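Local atomic coordinates of 5-formyltetrahydrofolate cyclo-ligase family protein (Bacillus anthracis, PDB entry 2JCB), a protein that probably catalyses the ATP- and magnesium-dependent cyclisation of 5-formyltetrahydrofolate to 5,10-methenyltetrahydrofolate in folate metabolism. Residues A[38-43]-A[68-73]. Sequence-based numbering, arbitrary orientation.
Sequences QIVFSL and YPIIEK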
loop_
_atom_site.group_PDB
_atom_site.type_symbol
_atom_site.label_atom_id
_atom_site.label_comp_id
_atom_site.label_asym_id
_atom_site.label_seq_id
_atom_site.Cartn_x
_atom_site.Cartn_y
_atom_site.Cartn_z
ATOM N N GLN A 38 -15.121 6.088 -1.951
ATOM C CA GLN A 38 -15.842 4.793 -2.061
ATOM C C GLN A 38 -14.994 3.646 -1.533
ATOM O O GLN A 38 -15.485 2.767 -0.818
ATOM C CB GLN A 38 -16.280 4.517 -3.500
ATOM C CG GLN A 38 -17.352 5.488 -3.907
ATOM C CD GLN A 38 -17.801 5.326 -5.349
ATOM O OE1 GLN A 38 -17.303 4.470 -6.074
ATOM N NE2 GLN A 38 -18.749 6.179 -5.778
ATOM N N ILE A 39 -13.695 3.660 -1.867
ATOM C CA ILE A 39 -12.812 2.548 -1.596
ATOM C C ILE A 39 -12.653 2.496 -0.099
ATOM O O ILE A 39 -12.751 1.393 0.489
ATOM C CB ILE A 39 -11.498 2.723 -2.278
ATOM C CG1 ILE A 39 -11.695 2.408 -3.785
ATOM C CG2 ILE A 39 -10.436 1.848 -1.687
ATOM C CD1 ILE A 39 -10.565 2.913 -4.723
ATOM N N VAL A 40 -12.412 3.656 0.523
ATOM C CA VAL A 40 -12.197 3.690 1.973
ATOM C C VAL A 40 -13.455 3.381 2.762
ATOM O O VAL A 40 -13.376 2.690 3.770
ATOM C CB VAL A 40 -11.425 4.957 2.525
ATOM C CG1 VAL A 40 -10.026 5.014 1.813
ATOM C CG2 VAL A 40 -12.248 6.231 2.465
ATOM N N PHE A 41 -14.604 3.787 2.247
ATOM C CA PHE A 41 -15.868 3.460 2.929
ATOM C C PHE A 41 -15.917 1.907 2.993
ATOM O O PHE A 41 -16.273 1.349 4.044
ATOM C CB PHE A 41 -17.054 4.044 2.145
ATOM C CG PHE A 41 -18.396 3.589 2.628
ATOM C CD1 PHE A 41 -19.098 4.362 3.530
ATOM C CD2 PHE A 41 -18.960 2.393 2.167
ATOM C CE1 PHE A 41 -20.349 3.967 4.006
ATOM C CE2 PHE A 41 -20.223 1.995 2.620
ATOM C CZ PHE A 41 -20.902 2.779 3.541
ATOM N N SER A 42 -15.540 1.224 1.925
ATOM C CA SER A 42 -15.612 -0.249 1.870
ATOM C C SER A 42 -14.566 -0.862 2.830
ATOM O O SER A 42 -14.866 -1.803 3.585
ATOM C CB SER A 42 -15.361 -0.703 0.451
ATOM O OG SER A 42 -15.378 -2.140 0.319
ATOM N N LEU A 43 -13.365 -0.279 2.841
ATOM C CA LEU A 43 -12.335 -0.672 3.856
ATOM C C LEU A 43 -12.880 -0.711 5.285
ATOM O O LEU A 43 -12.644 -1.706 5.991
ATOM C CB LEU A 43 -11.127 0.306 3.850
ATOM C CG LEU A 43 -10.137 0.102 5.053
ATOM C CD1 LEU A 43 -9.457 -1.261 4.893
ATOM C CD2 LEU A 43 -9.043 1.216 4.926
ATOM N N TYR A 68 -4.686 9.467 3.672
ATOM C CA TYR A 68 -4.755 10.398 4.790
ATOM C C TYR A 68 -6.026 10.260 5.625
ATOM O O TYR A 68 -5.939 10.184 6.864
ATOM C CB TYR A 68 -4.461 11.863 4.349
ATOM C CG TYR A 68 -2.966 12.055 4.143
ATOM C CD1 TYR A 68 -2.347 11.669 2.934
ATOM C CD2 TYR A 68 -2.164 12.576 5.185
ATOM C CE1 TYR A 68 -0.923 11.834 2.750
ATOM C CE2 TYR A 68 -0.763 12.745 5.030
ATOM C CZ TYR A 68 -0.165 12.383 3.806
ATOM O OH TYR A 68 1.201 12.579 3.670
ATOM N N PRO A 69 -7.207 10.206 4.965
ATOM C CA PRO A 69 -8.431 9.986 5.729
ATOM C C PRO A 69 -8.415 8.678 6.529
ATOM O O PRO A 69 -9.015 8.639 7.602
ATOM C CB PRO A 69 -9.522 9.966 4.672
ATOM C CG PRO A 69 -8.973 10.727 3.520
ATOM C CD PRO A 69 -7.491 10.427 3.545
ATOM N N ILE A 70 -7.675 7.685 6.060
ATOM C CA ILE A 70 -7.635 6.379 6.727
ATOM C C ILE A 70 -6.890 6.514 8.030
ATOM O O ILE A 70 -7.322 6.026 9.050
ATOM C CB ILE A 70 -6.948 5.278 5.885
ATOM C CG1 ILE A 70 -7.649 5.158 4.498
ATOM C CG2 ILE A 70 -6.992 3.946 6.695
ATOM C CD1 ILE A 70 -6.879 4.268 3.437
ATOM N N ILE A 71 -5.731 7.157 7.982
ATOM C CA ILE A 71 -4.994 7.424 9.218
ATOM C C ILE A 71 -5.842 8.202 10.248
ATOM O O ILE A 71 -5.862 7.885 11.452
ATOM C CB ILE A 71 -3.672 8.165 8.899
ATOM C CG1 ILE A 71 -2.783 7.228 8.077
ATOM C CG2 ILE A 71 -2.998 8.595 10.242
ATOM C CD1 ILE A 71 -1.625 7.978 7.372
ATOM N N GLU A 72 -6.566 9.219 9.798
ATOM C CA GLU A 72 -7.420 9.981 10.681
ATOM C C GLU A 72 -8.519 9.151 11.372
ATOM O O GLU A 72 -8.756 9.310 12.580
ATOM C CB GLU A 72 -7.983 11.142 9.888
ATOM C CG GLU A 72 -6.848 12.126 9.494
ATOM C CD GLU A 72 -7.373 13.286 8.736
ATOM O OE1 GLU A 72 -8.074 13.059 7.718
ATOM O OE2 GLU A 72 -7.110 14.425 9.175
ATOM N N LYS A 73 -9.116 8.249 10.587
ATOM C CA LYS A 73 -10.176 7.336 11.070
ATOM C C LYS A 73 -9.584 6.374 12.091
ATOM O O LYS A 73 -10.155 6.165 13.136
ATOM C CB LYS A 73 -10.720 6.512 9.883
ATOM C CG LYS A 73 -11.989 5.653 10.169
ATOM C CD LYS A 73 -13.171 6.502 10.453
ATOM C CE LYS A 73 -14.465 5.758 10.183
ATOM N NZ LYS A 73 -15.559 6.789 10.180
#
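Ile70 meets Val40 and Leu43 where two helices, 29-44 and 68-76, pack beside each other over the central mixed sheet of this Rossmann-like alpha/beta fold. The evidence for direct helix packing is the 7.1 Å between the CA atoms of Val40 and Ile70, with only aliphatic carbons touching in between. The bond from CA to CB of Ile70 points toward helix 29-44, and at CB the side chain divides. The methylene CG1 lies 3.6 Å from Val40 CG1, and CD1 beyond it is just as near that same methyl. CG1 sits anti to the Ile70 carbonyl carbon (chi1 -56°), which leaves the other branch, CG2, anti to the backbone N and 3.8 Å from Leu43 CD2. One residue thus serves both partners, one helical turn apart, running oblique to Val40 and nearly perpendicular to Leu43. All three are buried; the segments bury a modest 145 Å² between them, and each close pair joins two carbons. Leu165 and Leu163 of strand 161-165 touch Ile70 and Leu43, seating both helices on the sheet, and Trp49 of helix 47-51 packs against the same two side chains. The terminal methyl of Ile70 bridges the two partners, its CD1 also lying 4.0 Å from Leu43 CD2.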